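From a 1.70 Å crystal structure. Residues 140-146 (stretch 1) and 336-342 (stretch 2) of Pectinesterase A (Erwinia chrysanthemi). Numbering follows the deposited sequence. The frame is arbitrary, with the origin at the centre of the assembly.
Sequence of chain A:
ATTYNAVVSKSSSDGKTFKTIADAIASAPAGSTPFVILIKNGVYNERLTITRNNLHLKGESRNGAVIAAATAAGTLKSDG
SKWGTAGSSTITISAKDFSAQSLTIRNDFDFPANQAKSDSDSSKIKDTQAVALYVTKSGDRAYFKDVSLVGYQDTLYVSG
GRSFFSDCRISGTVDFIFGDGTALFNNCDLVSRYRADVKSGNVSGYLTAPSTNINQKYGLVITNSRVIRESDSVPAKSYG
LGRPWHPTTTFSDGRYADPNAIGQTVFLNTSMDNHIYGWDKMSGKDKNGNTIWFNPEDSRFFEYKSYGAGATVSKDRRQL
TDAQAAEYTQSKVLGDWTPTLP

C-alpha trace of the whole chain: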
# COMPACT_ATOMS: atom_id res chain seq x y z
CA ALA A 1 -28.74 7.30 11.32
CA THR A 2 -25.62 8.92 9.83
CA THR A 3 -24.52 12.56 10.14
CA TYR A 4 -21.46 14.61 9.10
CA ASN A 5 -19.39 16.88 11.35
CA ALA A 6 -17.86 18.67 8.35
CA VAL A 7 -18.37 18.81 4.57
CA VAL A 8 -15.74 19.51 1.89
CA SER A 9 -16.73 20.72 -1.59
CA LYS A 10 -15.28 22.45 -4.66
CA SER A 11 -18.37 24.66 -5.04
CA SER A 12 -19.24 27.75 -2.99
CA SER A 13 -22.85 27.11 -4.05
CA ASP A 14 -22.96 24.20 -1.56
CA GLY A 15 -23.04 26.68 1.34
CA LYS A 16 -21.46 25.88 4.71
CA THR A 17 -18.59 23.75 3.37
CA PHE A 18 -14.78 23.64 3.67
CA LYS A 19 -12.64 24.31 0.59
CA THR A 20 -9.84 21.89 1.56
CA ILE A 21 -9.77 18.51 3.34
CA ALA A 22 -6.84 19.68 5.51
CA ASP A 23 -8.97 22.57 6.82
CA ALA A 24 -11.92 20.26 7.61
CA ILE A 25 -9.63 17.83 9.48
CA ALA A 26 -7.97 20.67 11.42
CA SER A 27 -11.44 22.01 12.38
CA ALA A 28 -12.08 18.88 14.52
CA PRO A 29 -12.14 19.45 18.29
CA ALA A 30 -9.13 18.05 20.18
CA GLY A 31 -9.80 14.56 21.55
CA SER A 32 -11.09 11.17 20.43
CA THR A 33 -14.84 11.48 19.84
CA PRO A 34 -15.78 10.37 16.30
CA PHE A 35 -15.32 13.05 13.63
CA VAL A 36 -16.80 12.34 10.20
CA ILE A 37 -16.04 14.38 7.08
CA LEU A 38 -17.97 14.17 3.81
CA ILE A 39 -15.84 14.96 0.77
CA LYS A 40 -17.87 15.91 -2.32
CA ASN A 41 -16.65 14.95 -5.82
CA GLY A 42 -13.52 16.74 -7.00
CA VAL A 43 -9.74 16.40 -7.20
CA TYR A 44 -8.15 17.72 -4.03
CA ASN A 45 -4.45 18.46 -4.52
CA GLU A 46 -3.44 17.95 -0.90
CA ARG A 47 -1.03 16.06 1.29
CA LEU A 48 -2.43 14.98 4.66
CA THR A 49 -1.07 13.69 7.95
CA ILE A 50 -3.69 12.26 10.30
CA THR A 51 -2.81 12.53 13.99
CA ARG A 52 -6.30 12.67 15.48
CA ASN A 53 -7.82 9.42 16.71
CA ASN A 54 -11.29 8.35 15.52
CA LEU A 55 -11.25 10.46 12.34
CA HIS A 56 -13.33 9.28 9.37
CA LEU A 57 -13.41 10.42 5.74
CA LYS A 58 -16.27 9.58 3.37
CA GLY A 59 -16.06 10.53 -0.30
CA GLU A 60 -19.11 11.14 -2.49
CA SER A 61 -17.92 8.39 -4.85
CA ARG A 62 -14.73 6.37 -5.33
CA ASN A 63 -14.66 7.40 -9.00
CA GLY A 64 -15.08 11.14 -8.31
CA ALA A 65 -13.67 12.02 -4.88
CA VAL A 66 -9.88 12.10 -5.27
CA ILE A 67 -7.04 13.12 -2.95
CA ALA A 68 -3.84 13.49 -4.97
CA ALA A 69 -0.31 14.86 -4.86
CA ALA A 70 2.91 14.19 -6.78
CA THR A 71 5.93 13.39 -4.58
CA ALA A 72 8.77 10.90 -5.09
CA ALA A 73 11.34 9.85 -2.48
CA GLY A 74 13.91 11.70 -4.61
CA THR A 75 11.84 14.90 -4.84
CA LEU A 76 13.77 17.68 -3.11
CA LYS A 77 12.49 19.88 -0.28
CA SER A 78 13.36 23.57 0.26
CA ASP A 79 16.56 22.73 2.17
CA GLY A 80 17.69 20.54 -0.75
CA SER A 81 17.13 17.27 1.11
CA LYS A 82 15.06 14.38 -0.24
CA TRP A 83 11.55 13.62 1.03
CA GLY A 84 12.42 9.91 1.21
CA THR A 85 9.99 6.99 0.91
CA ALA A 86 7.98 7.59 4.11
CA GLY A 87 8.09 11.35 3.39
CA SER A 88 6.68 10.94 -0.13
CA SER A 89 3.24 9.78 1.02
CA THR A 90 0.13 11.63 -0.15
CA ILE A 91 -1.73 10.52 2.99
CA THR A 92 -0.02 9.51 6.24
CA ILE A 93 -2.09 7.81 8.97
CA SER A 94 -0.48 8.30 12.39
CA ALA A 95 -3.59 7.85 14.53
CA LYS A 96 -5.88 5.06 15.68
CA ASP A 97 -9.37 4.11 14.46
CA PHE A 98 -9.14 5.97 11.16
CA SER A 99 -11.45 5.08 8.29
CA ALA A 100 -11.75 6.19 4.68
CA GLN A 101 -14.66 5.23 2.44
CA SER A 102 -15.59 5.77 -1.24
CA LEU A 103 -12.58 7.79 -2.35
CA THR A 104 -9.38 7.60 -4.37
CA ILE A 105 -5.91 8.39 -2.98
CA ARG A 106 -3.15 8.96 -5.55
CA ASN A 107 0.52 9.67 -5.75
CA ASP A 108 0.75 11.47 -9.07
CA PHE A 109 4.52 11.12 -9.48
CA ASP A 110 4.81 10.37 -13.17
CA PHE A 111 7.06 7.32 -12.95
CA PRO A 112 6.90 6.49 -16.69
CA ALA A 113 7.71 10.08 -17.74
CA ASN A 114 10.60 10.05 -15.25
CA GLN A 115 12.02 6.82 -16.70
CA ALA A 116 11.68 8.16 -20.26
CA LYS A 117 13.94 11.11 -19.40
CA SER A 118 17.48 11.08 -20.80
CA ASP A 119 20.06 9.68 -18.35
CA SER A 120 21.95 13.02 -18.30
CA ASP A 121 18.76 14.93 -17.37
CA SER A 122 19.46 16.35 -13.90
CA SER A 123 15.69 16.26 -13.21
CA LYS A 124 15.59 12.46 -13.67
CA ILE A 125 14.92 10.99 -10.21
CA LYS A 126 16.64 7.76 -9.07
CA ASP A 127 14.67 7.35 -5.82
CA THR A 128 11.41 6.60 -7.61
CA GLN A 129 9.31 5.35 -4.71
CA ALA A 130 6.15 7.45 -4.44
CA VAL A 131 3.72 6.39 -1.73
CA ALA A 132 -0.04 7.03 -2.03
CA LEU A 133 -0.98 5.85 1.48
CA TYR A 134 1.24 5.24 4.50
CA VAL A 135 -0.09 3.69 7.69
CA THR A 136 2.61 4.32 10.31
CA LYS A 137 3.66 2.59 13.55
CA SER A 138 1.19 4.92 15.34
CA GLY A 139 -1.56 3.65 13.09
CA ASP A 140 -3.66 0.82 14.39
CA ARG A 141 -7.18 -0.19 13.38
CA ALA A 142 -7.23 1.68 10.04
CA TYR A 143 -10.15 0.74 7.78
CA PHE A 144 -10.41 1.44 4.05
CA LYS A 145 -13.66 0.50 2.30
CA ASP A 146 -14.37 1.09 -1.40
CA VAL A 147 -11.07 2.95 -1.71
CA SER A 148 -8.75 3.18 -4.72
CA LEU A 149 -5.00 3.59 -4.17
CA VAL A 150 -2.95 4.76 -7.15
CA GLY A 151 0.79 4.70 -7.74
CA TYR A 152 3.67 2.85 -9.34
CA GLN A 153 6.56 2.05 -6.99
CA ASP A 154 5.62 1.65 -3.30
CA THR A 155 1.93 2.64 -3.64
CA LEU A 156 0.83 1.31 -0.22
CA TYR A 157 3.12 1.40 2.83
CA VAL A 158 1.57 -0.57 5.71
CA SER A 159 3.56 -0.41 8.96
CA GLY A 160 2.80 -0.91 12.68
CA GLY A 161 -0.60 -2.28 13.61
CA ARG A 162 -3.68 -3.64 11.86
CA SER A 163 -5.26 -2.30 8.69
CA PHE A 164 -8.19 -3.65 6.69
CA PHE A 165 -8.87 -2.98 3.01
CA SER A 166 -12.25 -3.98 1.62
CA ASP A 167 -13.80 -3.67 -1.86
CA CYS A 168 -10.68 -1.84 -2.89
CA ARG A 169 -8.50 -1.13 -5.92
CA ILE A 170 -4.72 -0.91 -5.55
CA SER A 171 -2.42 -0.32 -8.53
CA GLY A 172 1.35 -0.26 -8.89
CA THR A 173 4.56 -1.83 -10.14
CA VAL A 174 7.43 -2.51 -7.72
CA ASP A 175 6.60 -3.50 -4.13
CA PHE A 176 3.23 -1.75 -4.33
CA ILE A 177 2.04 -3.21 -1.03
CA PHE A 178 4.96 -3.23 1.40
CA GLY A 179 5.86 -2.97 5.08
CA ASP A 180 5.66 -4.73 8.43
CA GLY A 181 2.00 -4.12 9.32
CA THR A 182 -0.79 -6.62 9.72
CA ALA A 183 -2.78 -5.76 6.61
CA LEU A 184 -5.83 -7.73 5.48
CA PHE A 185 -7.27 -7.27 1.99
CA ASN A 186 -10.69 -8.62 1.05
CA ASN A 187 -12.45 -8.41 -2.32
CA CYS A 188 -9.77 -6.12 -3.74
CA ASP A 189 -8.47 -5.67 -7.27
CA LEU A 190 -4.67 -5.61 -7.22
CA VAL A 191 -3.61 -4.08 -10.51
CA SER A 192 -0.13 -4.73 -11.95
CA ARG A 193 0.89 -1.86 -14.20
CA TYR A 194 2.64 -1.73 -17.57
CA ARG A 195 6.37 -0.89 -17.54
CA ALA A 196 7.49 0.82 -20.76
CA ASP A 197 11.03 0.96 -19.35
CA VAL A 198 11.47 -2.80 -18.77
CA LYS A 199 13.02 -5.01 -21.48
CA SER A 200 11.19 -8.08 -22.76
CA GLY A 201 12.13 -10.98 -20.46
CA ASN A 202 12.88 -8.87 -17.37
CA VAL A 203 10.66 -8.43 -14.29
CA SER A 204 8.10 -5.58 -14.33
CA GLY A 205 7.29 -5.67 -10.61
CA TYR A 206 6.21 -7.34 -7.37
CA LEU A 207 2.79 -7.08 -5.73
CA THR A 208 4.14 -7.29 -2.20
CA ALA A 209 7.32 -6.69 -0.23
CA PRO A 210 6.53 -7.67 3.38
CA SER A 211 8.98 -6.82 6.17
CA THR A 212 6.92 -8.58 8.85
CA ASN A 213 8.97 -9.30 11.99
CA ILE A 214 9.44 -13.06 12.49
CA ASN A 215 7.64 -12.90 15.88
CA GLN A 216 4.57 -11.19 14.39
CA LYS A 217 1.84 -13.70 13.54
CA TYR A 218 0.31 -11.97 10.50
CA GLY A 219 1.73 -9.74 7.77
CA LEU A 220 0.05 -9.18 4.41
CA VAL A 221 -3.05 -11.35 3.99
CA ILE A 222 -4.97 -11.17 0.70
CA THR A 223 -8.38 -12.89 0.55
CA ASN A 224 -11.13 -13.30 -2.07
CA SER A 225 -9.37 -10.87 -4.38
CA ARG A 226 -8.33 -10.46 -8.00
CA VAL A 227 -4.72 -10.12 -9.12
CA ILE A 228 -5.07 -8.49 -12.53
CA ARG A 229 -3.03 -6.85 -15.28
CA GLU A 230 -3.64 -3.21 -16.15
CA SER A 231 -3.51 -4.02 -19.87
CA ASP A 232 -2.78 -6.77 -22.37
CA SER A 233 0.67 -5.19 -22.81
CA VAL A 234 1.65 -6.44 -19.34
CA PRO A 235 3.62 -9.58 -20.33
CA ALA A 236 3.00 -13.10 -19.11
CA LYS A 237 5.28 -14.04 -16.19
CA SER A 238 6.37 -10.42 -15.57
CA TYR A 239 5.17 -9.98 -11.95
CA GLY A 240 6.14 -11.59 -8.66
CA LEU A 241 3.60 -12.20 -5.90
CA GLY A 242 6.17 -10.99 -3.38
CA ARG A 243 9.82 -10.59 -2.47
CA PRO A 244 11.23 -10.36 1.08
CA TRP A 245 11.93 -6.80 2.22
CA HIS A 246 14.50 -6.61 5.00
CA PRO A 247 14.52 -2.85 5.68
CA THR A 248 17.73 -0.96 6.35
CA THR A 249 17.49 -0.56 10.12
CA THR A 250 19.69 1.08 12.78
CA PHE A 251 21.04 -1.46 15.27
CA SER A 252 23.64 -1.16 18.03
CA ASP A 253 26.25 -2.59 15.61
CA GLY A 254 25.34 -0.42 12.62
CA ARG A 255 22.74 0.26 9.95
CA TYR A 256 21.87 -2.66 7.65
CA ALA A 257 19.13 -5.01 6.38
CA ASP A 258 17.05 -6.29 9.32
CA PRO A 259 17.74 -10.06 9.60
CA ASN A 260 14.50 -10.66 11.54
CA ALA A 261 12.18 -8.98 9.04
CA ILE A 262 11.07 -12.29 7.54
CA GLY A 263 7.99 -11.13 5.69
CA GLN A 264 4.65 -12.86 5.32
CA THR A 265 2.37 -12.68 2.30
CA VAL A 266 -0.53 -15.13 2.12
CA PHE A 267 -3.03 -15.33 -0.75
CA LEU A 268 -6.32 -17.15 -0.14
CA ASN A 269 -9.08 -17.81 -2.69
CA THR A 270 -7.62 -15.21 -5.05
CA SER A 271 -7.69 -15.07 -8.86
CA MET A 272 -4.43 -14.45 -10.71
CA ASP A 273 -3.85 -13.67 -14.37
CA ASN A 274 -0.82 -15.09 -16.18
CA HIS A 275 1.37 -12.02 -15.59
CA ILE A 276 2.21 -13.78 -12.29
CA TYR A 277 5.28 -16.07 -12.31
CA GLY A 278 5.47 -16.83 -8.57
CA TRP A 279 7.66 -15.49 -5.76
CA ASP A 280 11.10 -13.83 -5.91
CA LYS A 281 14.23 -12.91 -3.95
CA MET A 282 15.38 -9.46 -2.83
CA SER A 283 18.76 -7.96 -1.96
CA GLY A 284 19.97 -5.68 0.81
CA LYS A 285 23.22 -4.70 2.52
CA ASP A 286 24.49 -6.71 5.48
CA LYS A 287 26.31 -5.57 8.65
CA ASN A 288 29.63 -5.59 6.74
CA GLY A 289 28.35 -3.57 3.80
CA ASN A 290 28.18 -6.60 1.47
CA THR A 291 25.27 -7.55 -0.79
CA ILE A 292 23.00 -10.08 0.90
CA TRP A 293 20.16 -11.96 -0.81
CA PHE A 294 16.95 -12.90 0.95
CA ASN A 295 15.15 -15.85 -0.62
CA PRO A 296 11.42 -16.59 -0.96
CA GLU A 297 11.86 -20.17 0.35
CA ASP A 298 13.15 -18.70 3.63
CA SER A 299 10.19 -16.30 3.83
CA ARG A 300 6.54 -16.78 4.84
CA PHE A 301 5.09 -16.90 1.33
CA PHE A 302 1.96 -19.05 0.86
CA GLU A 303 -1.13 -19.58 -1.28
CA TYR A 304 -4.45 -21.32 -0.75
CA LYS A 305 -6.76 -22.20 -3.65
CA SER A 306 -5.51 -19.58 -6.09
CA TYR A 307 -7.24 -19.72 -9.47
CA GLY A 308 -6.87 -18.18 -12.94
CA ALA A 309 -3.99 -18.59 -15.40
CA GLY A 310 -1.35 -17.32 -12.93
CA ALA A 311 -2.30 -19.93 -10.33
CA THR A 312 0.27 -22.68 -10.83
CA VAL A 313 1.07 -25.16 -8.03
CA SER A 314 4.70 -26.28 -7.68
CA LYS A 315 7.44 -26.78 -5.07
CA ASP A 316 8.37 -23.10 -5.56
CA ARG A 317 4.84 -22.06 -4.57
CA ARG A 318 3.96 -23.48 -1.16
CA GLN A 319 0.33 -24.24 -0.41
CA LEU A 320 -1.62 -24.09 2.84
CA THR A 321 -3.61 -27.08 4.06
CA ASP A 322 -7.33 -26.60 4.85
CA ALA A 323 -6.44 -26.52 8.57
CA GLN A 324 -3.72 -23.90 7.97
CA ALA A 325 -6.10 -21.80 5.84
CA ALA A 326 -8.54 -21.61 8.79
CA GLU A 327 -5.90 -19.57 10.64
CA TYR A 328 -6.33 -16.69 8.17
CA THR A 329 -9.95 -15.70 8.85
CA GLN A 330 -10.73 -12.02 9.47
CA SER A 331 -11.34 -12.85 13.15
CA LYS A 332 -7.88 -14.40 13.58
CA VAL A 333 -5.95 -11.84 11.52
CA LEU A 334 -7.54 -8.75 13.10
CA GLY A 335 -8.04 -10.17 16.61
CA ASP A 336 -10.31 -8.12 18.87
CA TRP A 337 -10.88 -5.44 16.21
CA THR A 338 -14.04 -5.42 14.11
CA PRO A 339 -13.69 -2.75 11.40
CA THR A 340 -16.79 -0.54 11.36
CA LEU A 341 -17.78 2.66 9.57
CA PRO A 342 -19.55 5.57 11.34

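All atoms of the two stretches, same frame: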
# COMPACT_ATOMS: atom_id res chain seq x y z
N ASP A 140 -3.08 2.12 14.12
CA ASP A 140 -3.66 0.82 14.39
C ASP A 140 -5.15 0.94 14.16
O ASP A 140 -5.74 1.99 14.42
CB ASP A 140 -3.37 0.36 15.83
CG ASP A 140 -3.81 -1.07 16.09
OD1 ASP A 140 -3.88 -1.88 15.14
OD2 ASP A 140 -4.10 -1.40 17.27
N ARG A 141 -5.75 -0.13 13.65
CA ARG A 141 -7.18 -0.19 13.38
C ARG A 141 -7.60 0.85 12.33
O ARG A 141 -8.49 1.67 12.57
CB ARG A 141 -8.00 -0.06 14.68
CG ARG A 141 -7.60 -1.08 15.76
CD ARG A 141 -8.50 -0.99 17.00
NE ARG A 141 -8.45 0.33 17.63
CZ ARG A 141 -7.61 0.68 18.61
NH1 ARG A 141 -6.73 -0.18 19.09
NH2 ARG A 141 -7.66 1.91 19.10
N ALA A 142 -6.93 0.81 11.18
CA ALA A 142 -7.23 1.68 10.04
C ALA A 142 -8.04 0.91 9.01
O ALA A 142 -7.62 -0.16 8.56
CB ALA A 142 -5.95 2.22 9.42
N TYR A 143 -9.19 1.46 8.62
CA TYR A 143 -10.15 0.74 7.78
C TYR A 143 -10.40 1.51 6.49
O TYR A 143 -10.75 2.69 6.51
CB TYR A 143 -11.45 0.57 8.57
CG TYR A 143 -12.60 -0.17 7.91
CD1 TYR A 143 -12.41 -1.06 6.84
CD2 TYR A 143 -13.90 0.00 8.38
CE1 TYR A 143 -13.49 -1.74 6.26
CE2 TYR A 143 -14.98 -0.67 7.82
CZ TYR A 143 -14.77 -1.54 6.76
OH TYR A 143 -15.86 -2.20 6.22
N PHE A 144 -10.21 0.83 5.36
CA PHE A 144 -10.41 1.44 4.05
C PHE A 144 -11.41 0.62 3.25
O PHE A 144 -11.13 -0.51 2.89
CB PHE A 144 -9.06 1.55 3.32
CG PHE A 144 -8.02 2.29 4.11
CD1 PHE A 144 -7.26 1.63 5.06
CD2 PHE A 144 -7.85 3.66 3.92
CE1 PHE A 144 -6.30 2.33 5.82
CE2 PHE A 144 -6.91 4.36 4.67
CZ PHE A 144 -6.13 3.69 5.62
N LYS A 145 -12.59 1.20 3.01
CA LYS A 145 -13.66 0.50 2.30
C LYS A 145 -14.03 1.24 1.02
O LYS A 145 -14.27 2.44 1.05
CB LYS A 145 -14.90 0.33 3.18
CG LYS A 145 -16.00 -0.49 2.49
CD LYS A 145 -17.07 -0.97 3.44
CE LYS A 145 -18.04 -1.91 2.74
NZ LYS A 145 -17.46 -3.27 2.49
N ASP A 146 -14.08 0.50 -0.10
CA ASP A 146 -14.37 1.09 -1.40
C ASP A 146 -13.41 2.25 -1.67
O ASP A 146 -13.80 3.38 -1.99
CB ASP A 146 -15.84 1.53 -1.48
CG ASP A 146 -16.25 2.02 -2.86
OD1 ASP A 146 -15.78 1.48 -3.88
OD2 ASP A 146 -17.06 2.97 -2.91
N ASP A 336 -9.15 -8.72 18.20
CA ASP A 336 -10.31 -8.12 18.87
C ASP A 336 -10.90 -6.90 18.15
O ASP A 336 -11.82 -6.25 18.67
CB ASP A 336 -10.00 -7.81 20.35
CG ASP A 336 -8.95 -6.71 20.55
OD1 ASP A 336 -8.50 -6.07 19.57
OD2 ASP A 336 -8.57 -6.47 21.72
N TRP A 337 -10.40 -6.59 16.96
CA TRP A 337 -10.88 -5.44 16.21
C TRP A 337 -11.85 -5.85 15.11
O TRP A 337 -11.52 -6.63 14.22
CB TRP A 337 -9.70 -4.64 15.62
CG TRP A 337 -10.14 -3.51 14.72
CD1 TRP A 337 -11.08 -2.55 15.00
CD2 TRP A 337 -9.63 -3.20 13.42
NE1 TRP A 337 -11.20 -1.69 13.94
CE2 TRP A 337 -10.31 -2.06 12.96
CE3 TRP A 337 -8.66 -3.79 12.59
CZ2 TRP A 337 -10.07 -1.48 11.71
CZ3 TRP A 337 -8.41 -3.22 11.34
CH2 TRP A 337 -9.11 -2.08 10.92
N THR A 338 -13.06 -5.29 15.18
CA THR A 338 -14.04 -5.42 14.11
C THR A 338 -14.15 -4.07 13.39
O THR A 338 -14.69 -3.11 13.95
CB THR A 338 -15.43 -5.84 14.65
OG1 THR A 338 -15.30 -7.07 15.37
CG2 THR A 338 -16.42 -6.02 13.50
N PRO A 339 -13.61 -3.99 12.16
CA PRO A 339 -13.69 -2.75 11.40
C PRO A 339 -15.14 -2.32 11.18
O PRO A 339 -15.95 -3.11 10.69
CB PRO A 339 -13.03 -3.10 10.06
CG PRO A 339 -12.13 -4.26 10.38
CD PRO A 339 -12.88 -5.04 11.42
N THR A 340 -15.46 -1.10 11.59
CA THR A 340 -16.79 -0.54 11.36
C THR A 340 -16.69 0.90 10.86
O THR A 340 -15.75 1.63 11.20
CB THR A 340 -17.68 -0.57 12.62
OG1 THR A 340 -17.10 0.26 13.64
CG2 THR A 340 -17.85 -1.98 13.15
N LEU A 341 -17.67 1.29 10.05
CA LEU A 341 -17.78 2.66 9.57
C LEU A 341 -18.78 3.41 10.45
O LEU A 341 -19.66 2.79 11.04
CB LEU A 341 -18.23 2.67 8.11
CG LEU A 341 -17.30 2.03 7.07
CD1 LEU A 341 -18.01 1.95 5.73
CD2 LEU A 341 -15.98 2.77 6.94
N PRO A 342 -18.64 4.75 10.54
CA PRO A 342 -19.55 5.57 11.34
C PRO A 342 -21.00 5.47 10.86
O PRO A 342 -21.27 5.33 9.66
CB PRO A 342 -19.04 6.99 11.12
CG PRO A 342 -17.64 6.84 10.67
CD PRO A 342 -17.59 5.57 9.90
OXT PRO A 342 -21.93 5.54 11.66

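A chain terminus without regular secondary structure can pack against a β-strand without a hydrogen bond between the two, and the C-terminal tail of pectinesterase A illustrates how. Residues 142-145 of stretch 1 lie in a strand, whereas stretch 2 is irregular throughout. The touching segments run in roughly the same sense, 40° apart, and approach most closely in the backbone at Tyr143 and Pro339, whose CA atoms lie 6.1 Å apart; the CA atoms of Arg141 and Trp337 are separated by 7.0 Å. No hydrogen bond crosses between them, so the tail does not extend the sheet as an added strand. The association, which buries 409 Å² summed over both sides, rests on van der Waals and CH-π contacts, most of them involving side chains.

Two aromatic rings, one from each stretch, organise it. The CA-CB bond of Trp337 points toward stretch 1, and a face of its indole lies against Arg141: the CA of Arg141 sits 3.5 Å from the centroid of the six-membered ring of Trp337, only 9° off the normal, a well-centred CH-π contact. The same indole meets Ala142 O at its edge, 3.4 Å from Trp337 CH2, so the carbonyl approaches the ring's rim although the CA-CB bond of Ala142 points away.

Tyr143 returns the arrangement with the roles exchanged. Its ring receives Pro339, whose CB stands 3.6 Å from the Tyr143 ring centroid and 10° off the normal, again over the face. Further along the tail, Leu341 CG comes within 3.6 Å of Tyr143 CE2. The CA-CB bond of Leu341 points sideways, but the end of its side chain comes nearer to the strand.

Alternation along the strand shapes the interface: the CA-CB bonds of Tyr143 and Lys145 point toward the tail, those of Ala142 and Phe144 away. Lys145 contributes aliphatic length, its CD 3.8 Å from Leu341 CD1, while its end leads away and NZ is hydrogen-bonded elsewhere in the structure.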